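Local coordinates for SOXX (Paracoccus pantotrophus, PDB 2C1D), which binds heme c as a cytochrome c-type subunit of the SoxXA complex, which initiates chemotrophic sulfur oxidation, and probably carries electrons, at residues B[45-50]-B[62-67]; B[30-35]-B[126-131]. One frame throughout, in Å; residues are numbered along the deposited sequence.

Both contacts belong to the heme-binding shell of a cytochrome c fold. Interaction 1 supplies the iron ligand His45 and joins the loop after the heme-attachment cysteines to the loop that leads into helix 66-69; interaction 2 packs the first helix, 26-33, on the last, 122-133. Their centres lie about 12 Å apart, and they meet directly. Met33 CE sits 3.7 Å from Leu63 CD1 and 3.9 Å from Ile47 CD1, while Leu50 CD1 lies 4.1 Å from Phe131 CZ. Apolar packing is thus continuous from the helix pair to the histidine side of the heme. Val128 of interaction 2 reaches the heme as well, its side chain about 4 Å from it at the nearest atoms.

Interaction 1: residues B[45-50]-B[62-67]; sequences HQIGAL and PLDGAG. With HEC (heme c), chain O.
His45 and Leu63 set their side chains across each other at about a right angle beside the heme. The imidazole binds the iron through NE2 at 2.3 Å, and Met91 is the other axial ligand, the His/Met pair familiar from cytochromes c. Leu63 CD1 lies at the ring edge, in its plane, while CD2 reaches on to the porphyrin, 3.6 Å from the heme CHB. CD1 also meets Ile47 CD1. Gln46 and Pro62 run side by side, pointing the same way, with OE1 of Gln46 against CG of the proline. The backbones are joined by a hydrogen bond from Leu63 N to Gln46 O, 3.0 Å. Farther from the heme, the Asp64 carboxylate grips the type I turn 47-50: its OD1 takes Gly48 N at 2.7 Å through the syn lone pair, and its OD2 takes Ala49 N at 2.8 Å, nearly in line with the C-O bond. CG of Asp64 is anti to its carbonyl carbon (chi1 -51°), and with chi2 at 83° the carboxylate presents one oxygen to each amide. Two main-chain N-H groups thus probably offset part of the carboxylate charge, fix its rotation and hold the loop after the iron ligand.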
loop_
_atom_site.group_PDB
_atom_site.type_symbol
_atom_site.label_atom_id
_atom_site.label_comp_id
_atom_site.label_asym_id
_atom_site.label_seq_id
_atom_site.Cartn_x
_atom_site.Cartn_y
_atom_site.Cartn_z
ATOM N N HIS B 45 -8.415 7.393 15.050
ATOM C CA HIS B 45 -9.380 7.552 16.156
ATOM C C HIS B 45 -10.546 8.463 15.827
ATOM O O HIS B 45 -10.368 9.554 15.288
ATOM C CB HIS B 45 -8.741 8.217 17.394
ATOM C CG HIS B 45 -7.597 7.468 18.003
ATOM N ND1 HIS B 45 -7.281 6.176 17.675
ATOM C CD2 HIS B 45 -6.683 7.843 18.924
ATOM C CE1 HIS B 45 -6.221 5.795 18.365
ATOM N NE2 HIS B 45 -5.826 6.793 19.113
ATOM N N GLN B 46 -11.739 8.054 16.236
ATOM C CA GLN B 46 -12.884 8.950 16.253
ATOM C C GLN B 46 -12.756 9.869 17.467
ATOM O O GLN B 46 -12.168 9.497 18.464
ATOM C CB GLN B 46 -14.191 8.161 16.386
ATOM C CG GLN B 46 -14.713 7.543 15.098
ATOM C CD GLN B 46 -15.783 6.456 15.347
ATOM O OE1 GLN B 46 -16.202 6.240 16.496
ATOM N NE2 GLN B 46 -16.216 5.773 14.273
ATOM N N ILE B 47 -13.291 11.073 17.352
ATOM C CA ILE B 47 -13.402 11.995 18.468
ATOM C C ILE B 47 -14.815 12.550 18.453
ATOM O O ILE B 47 -15.138 13.479 17.701
ATOM C CB ILE B 47 -12.362 13.136 18.378
ATOM C CG1 ILE B 47 -10.953 12.595 18.116
ATOM C CG2 ILE B 47 -12.389 13.951 19.667
ATOM C CD1 ILE B 47 -9.903 13.672 17.977
ATOM N N GLY B 48 -15.685 11.939 19.245
ATOM C CA GLY B 48 -17.082 12.353 19.307
ATOM C C GLY B 48 -17.290 13.806 19.691
ATOM O O GLY B 48 -18.201 14.462 19.189
ATOM N N ALA B 49 -16.417 14.324 20.542
ATOM C CA ALA B 49 -16.460 15.727 20.938
ATOM C C ALA B 49 -16.199 16.684 19.780
ATOM O O ALA B 49 -16.456 17.870 19.897
ATOM C CB ALA B 49 -15.470 15.989 22.054
ATOM N N LEU B 50 -15.667 16.194 18.665
ATOM C CA LEU B 50 -15.452 17.050 17.497
ATOM C C LEU B 50 -16.300 16.522 16.327
ATOM O O LEU B 50 -15.771 15.827 15.450
ATOM C CB LEU B 50 -13.967 17.042 17.126
ATOM C CG LEU B 50 -12.904 17.954 17.775
ATOM C CD1 LEU B 50 -13.374 18.748 18.948
ATOM C CD2 LEU B 50 -11.668 17.151 18.142
ATOM N N PRO B 62 -12.448 5.315 20.039
ATOM C CA PRO B 62 -12.559 6.767 20.137
ATOM C C PRO B 62 -11.756 7.333 21.298
ATOM O O PRO B 62 -11.475 6.621 22.269
ATOM C CB PRO B 62 -14.068 6.993 20.349
ATOM C CG PRO B 62 -14.701 5.810 19.745
ATOM C CD PRO B 62 -13.778 4.670 20.033
ATOM N N LEU B 63 -11.391 8.600 21.173
ATOM C CA LEU B 63 -10.585 9.282 22.172
ATOM C C LEU B 63 -11.450 9.864 23.286
ATOM O O LEU B 63 -10.932 10.301 24.310
ATOM C CB LEU B 63 -9.758 10.394 21.512
ATOM C CG LEU B 63 -8.567 9.870 20.722
ATOM C CD1 LEU B 63 -7.765 11.043 20.127
ATOM C CD2 LEU B 63 -7.717 8.997 21.637
ATOM N N ASP B 64 -12.760 9.868 23.100
ATOM C CA ASP B 64 -13.632 10.404 24.134
ATOM C C ASP B 64 -13.404 9.588 25.393
ATOM O O ASP B 64 -13.243 8.359 25.341
ATOM C CB ASP B 64 -15.075 10.383 23.689
ATOM C CG ASP B 64 -15.251 11.013 22.336
ATOM O OD1 ASP B 64 -15.016 10.298 21.334
ATOM O OD2 ASP B 64 -15.575 12.216 22.189
ATOM N N GLY B 65 -13.292 10.295 26.512
ATOM C CA GLY B 65 -13.076 9.656 27.800
ATOM C C GLY B 65 -11.622 9.360 28.127
ATOM O O GLY B 65 -11.345 8.839 29.196
ATOM N N ALA B 66 -10.669 9.681 27.254
ATOM C CA ALA B 66 -9.265 9.397 27.597
ATOM C C ALA B 66 -8.803 10.262 28.787
ATOM O O ALA B 66 -7.881 9.898 29.497
ATOM C CB ALA B 66 -8.313 9.575 26.369
ATOM N N GLY B 67 -9.460 11.396 28.994
ATOM C CA GLY B 67 -9.206 12.251 30.145
ATOM C C GLY B 67 -9.535 11.573 31.476
ATOM O O GLY B 67 -8.984 11.958 32.504
HETATM FE FE HEC O . -3.560 6.736 19.192
HETATM C CHA HEC O . -4.047 4.396 21.626
HETATM C CHB HEC O . -4.106 9.224 21.421
HETATM C CHC HEC O . -2.789 9.012 16.806
HETATM C CHD HEC O . -3.405 4.243 16.792
HETATM N NA HEC O . -3.971 6.796 21.176
HETATM C C1A HEC O . -4.185 5.713 21.977
HETATM C C2A HEC O . -4.573 6.205 23.280
HETATM C C3A HEC O . -4.596 7.552 23.234
HETATM C C4A HEC O . -4.203 7.938 21.890
HETATM C CMA HEC O . -4.944 8.576 24.329
HETATM C CAA HEC O . -4.872 5.277 24.459
HETATM C CBA HEC O . -6.149 4.479 24.239
HETATM C CGA HEC O . -7.251 5.367 24.677
HETATM O O1A HEC O . -7.306 5.629 25.898
HETATM O O2A HEC O . -8.062 5.821 23.835
HETATM N NB HEC O . -3.495 8.711 19.117
HETATM C C1B HEC O . -3.678 9.573 20.176
HETATM C C2B HEC O . -3.324 10.919 19.758
HETATM C C3B HEC O . -2.972 10.870 18.471
HETATM C C4B HEC O . -3.060 9.479 18.060
HETATM C CMB HEC O . -3.445 12.165 20.648
HETATM C CAB HEC O . -2.509 12.079 17.604
HETATM C CBB HEC O . -1.462 12.746 18.202
HETATM N NC HEC O . -3.177 6.658 17.130
HETATM C C1C HEC O . -2.874 7.725 16.362
HETATM C C2C HEC O . -2.753 7.261 14.982
HETATM C C3C HEC O . -2.775 5.918 14.996
HETATM C C4C HEC O . -3.155 5.528 16.351
HETATM C CMC HEC O . -2.246 8.129 13.818
HETATM C CAC HEC O . -2.652 4.907 13.798
HETATM C CBC HEC O . -1.582 4.945 12.991
HETATM N ND HEC O . -3.678 4.633 19.202
HETATM C C1D HEC O . -3.621 3.809 18.086
HETATM C C2D HEC O . -3.815 2.440 18.509
HETATM C C3D HEC O . -4.018 2.501 20.028
HETATM C C4D HEC O . -3.927 3.897 20.354
HETATM C CMD HEC O . -3.828 1.160 17.628
HETATM C CAD HEC O . -4.293 1.342 21.030
HETATM C CBD HEC O . -2.951 0.850 21.567
HETATM C CGD HEC O . -2.757 -0.636 21.344
HETATM O O1D HEC O . -1.974 -1.024 20.412
HETATM O O2D HEC O . -3.406 -1.405 22.117
#

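Interaction 2: residues B[30-35]-B[126-131]; sequences VRIMTT and EDVVAF
The Phe131 ring takes Val30 CG2 over one face, 3.5 Å from the ring centroid and 22° off the normal, a CH-pi contact displaced toward the CD1-CE1 side of the rim. On the same side of the ring plane but at the CD2 part of the rim, Met33 SD approaches CD2 at 3.5 Å, oblique to the ring, in a Met-aromatic contact. These residues belong to the packing of the N- and C-terminal helices that is a hallmark of the cytochrome c fold, here helix 26-33 against helix 122-133. The CB of Phe131 points toward helix 26-33, and CG is anti to the backbone N (chi1 180°). An alanine here would remove the whole ring and would probably leave Val30 CG2 and the Met33 sulfur without their aromatic partner, opening a gap between the helices.

One turn earlier, Val128 spreads its two methyls against the same helix. CG2 presses on Ile32 CG2 at 3.4 Å, tighter than usual for two carbons, and CG1 lies 3.8 Å from Met33 CG. Val128 also touches the heme, so a single side chain serves both the helix pairing and the pocket. The bend of Met33 at chi3 (76°) places CE near Phe131 CD2; its side chain also touches Cys41, one of the two cysteines joined covalently to heme c. Ile32 and Asp127 cross at about a right angle, CD1 of the isoleucine resting on the aspartate CB, while Asp127 OD1 accepts a hydrogen bond from Asn25 N. No hydrogen bond links the two segments. Where helix 26-33 ends, Arg31 O receives Thr34 N and Thr35 OG1 from opposite faces of its carbonyl plane, the hydroxyl at 2.6 Å.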
loop_
_atom_site.group_PDB
_atom_site.type_symbol
_atom_site.label_atom_id
_atom_site.label_comp_id
_atom_site.label_asym_id
_atom_site.label_seq_id
_atom_site.Cartn_x
_atom_site.Cartn_y
_atom_site.Cartn_z
ATOM N N VAL B 30 -6.548 20.774 19.598
ATOM C CA VAL B 30 -7.555 20.290 18.671
ATOM C C VAL B 30 -7.052 20.451 17.221
ATOM O O VAL B 30 -7.196 19.548 16.385
ATOM C CB VAL B 30 -8.883 21.040 18.846
ATOM C CG1 VAL B 30 -9.845 20.737 17.718
ATOM C CG2 VAL B 30 -9.529 20.640 20.171
ATOM N N ARG B 31 -6.502 21.618 16.926
ATOM C CA ARG B 31 -6.002 21.884 15.570
ATOM C C ARG B 31 -4.941 20.853 15.192
ATOM O O ARG B 31 -4.984 20.281 14.106
ATOM C CB ARG B 31 -5.434 23.300 15.454
ATOM C CG ARG B 31 -5.166 23.733 14.001
ATOM C CD ARG B 31 -4.532 25.094 13.908
ATOM N NE ARG B 31 -3.155 24.959 14.315
ATOM C CZ ARG B 31 -2.170 24.623 13.489
ATOM N NH1 ARG B 31 -2.375 24.477 12.164
ATOM N NH2 ARG B 31 -0.967 24.465 13.981
ATOM N N ILE B 32 -4.005 20.610 16.106
ATOM C CA ILE B 32 -2.926 19.663 15.882
ATOM C C ILE B 32 -3.495 18.267 15.619
ATOM O O ILE B 32 -3.041 17.561 14.735
ATOM C CB ILE B 32 -1.963 19.677 17.103
ATOM C CG1 ILE B 32 -1.217 21.022 17.172
ATOM C CG2 ILE B 32 -0.970 18.518 17.055
ATOM C CD1 ILE B 32 -0.727 21.389 18.548
ATOM N N MET B 33 -4.509 17.880 16.384
ATOM C CA MET B 33 -5.046 16.526 16.323
ATOM C C MET B 33 -5.842 16.257 15.032
ATOM O O MET B 33 -6.046 15.094 14.652
ATOM C CB MET B 33 -5.917 16.257 17.559
ATOM C CG MET B 33 -5.127 16.212 18.886
ATOM S SD MET B 33 -6.247 16.309 20.295
ATOM C CE MET B 33 -6.881 14.681 20.278
ATOM N N THR B 34 -6.269 17.323 14.357
ATOM C CA THR B 34 -7.188 17.198 13.222
ATOM C C THR B 34 -6.607 17.757 11.933
ATOM O O THR B 34 -7.330 17.957 10.934
ATOM C CB THR B 34 -8.489 17.880 13.558
ATOM O OG1 THR B 34 -8.246 19.252 13.920
ATOM C CG2 THR B 34 -9.111 17.243 14.824
ATOM N N THR B 35 -5.291 17.983 11.951
ATOM C CA THR B 35 -4.574 18.453 10.782
ATOM C C THR B 35 -3.678 17.308 10.294
ATOM O O THR B 35 -2.889 16.738 11.076
ATOM C CB THR B 35 -3.745 19.712 11.115
ATOM O OG1 THR B 35 -4.611 20.783 11.550
ATOM C CG2 THR B 35 -3.044 20.236 9.844
ATOM N N GLU B 126 2.338 19.078 24.283
ATOM C CA GLU B 126 1.705 19.614 25.486
ATOM C C GLU B 126 0.298 20.122 25.190
ATOM O O GLU B 126 -0.619 19.963 26.016
ATOM C CB GLU B 126 2.559 20.736 26.102
ATOM C CG GLU B 126 3.886 20.247 26.682
ATOM C CD GLU B 126 3.741 19.242 27.807
ATOM O OE1 GLU B 126 2.802 19.388 28.612
ATOM O OE2 GLU B 126 4.560 18.300 27.887
ATOM N N ASP B 127 0.133 20.723 24.006
ATOM C CA ASP B 127 -1.134 21.234 23.530
ATOM C C ASP B 127 -2.156 20.102 23.296
ATOM O O ASP B 127 -3.353 20.249 23.626
ATOM C CB ASP B 127 -0.935 22.039 22.230
ATOM C CG ASP B 127 -0.207 23.380 22.442
ATOM O OD1 ASP B 127 -0.004 23.837 23.587
ATOM O OD2 ASP B 127 0.190 24.082 21.480
ATOM N N VAL B 128 -1.686 18.980 22.753
ATOM C CA VAL B 128 -2.537 17.827 22.496
ATOM C C VAL B 128 -2.951 17.231 23.855
ATOM O O VAL B 128 -4.115 16.996 24.091
ATOM C CB VAL B 128 -1.828 16.793 21.630
ATOM C CG1 VAL B 128 -2.583 15.442 21.643
ATOM C CG2 VAL B 128 -1.692 17.332 20.185
ATOM N N VAL B 129 -1.985 17.047 24.748
ATOM C CA VAL B 129 -2.242 16.531 26.095
ATOM C C VAL B 129 -3.300 17.353 26.837
ATOM O O VAL B 129 -4.194 16.779 27.461
ATOM C CB VAL B 129 -0.951 16.455 26.928
ATOM C CG1 VAL B 129 -1.247 16.190 28.401
ATOM C CG2 VAL B 129 -0.043 15.381 26.404
ATOM N N ALA B 130 -3.208 18.678 26.756
ATOM C CA ALA B 130 -4.120 19.560 27.464
ATOM C C ALA B 130 -5.546 19.367 26.961
ATOM O O ALA B 130 -6.510 19.469 27.731
ATOM C CB ALA B 130 -3.707 21.001 27.306
ATOM N N PHE B 131 -5.688 19.071 25.673
ATOM C CA PHE B 131 -7.007 18.771 25.155
ATOM C C PHE B 131 -7.469 17.392 25.627
ATOM O O PHE B 131 -8.612 17.249 26.020
ATOM C CB PHE B 131 -7.089 18.866 23.638
ATOM C CG PHE B 131 -8.442 18.545 23.121
ATOM C CD1 PHE B 131 -9.481 19.449 23.286
ATOM C CD2 PHE B 131 -8.702 17.308 22.534
ATOM C CE1 PHE B 131 -10.753 19.142 22.851
ATOM C CE2 PHE B 131 -9.968 16.999 22.082
ATOM C CZ PHE B 131 -10.995 17.914 22.231
#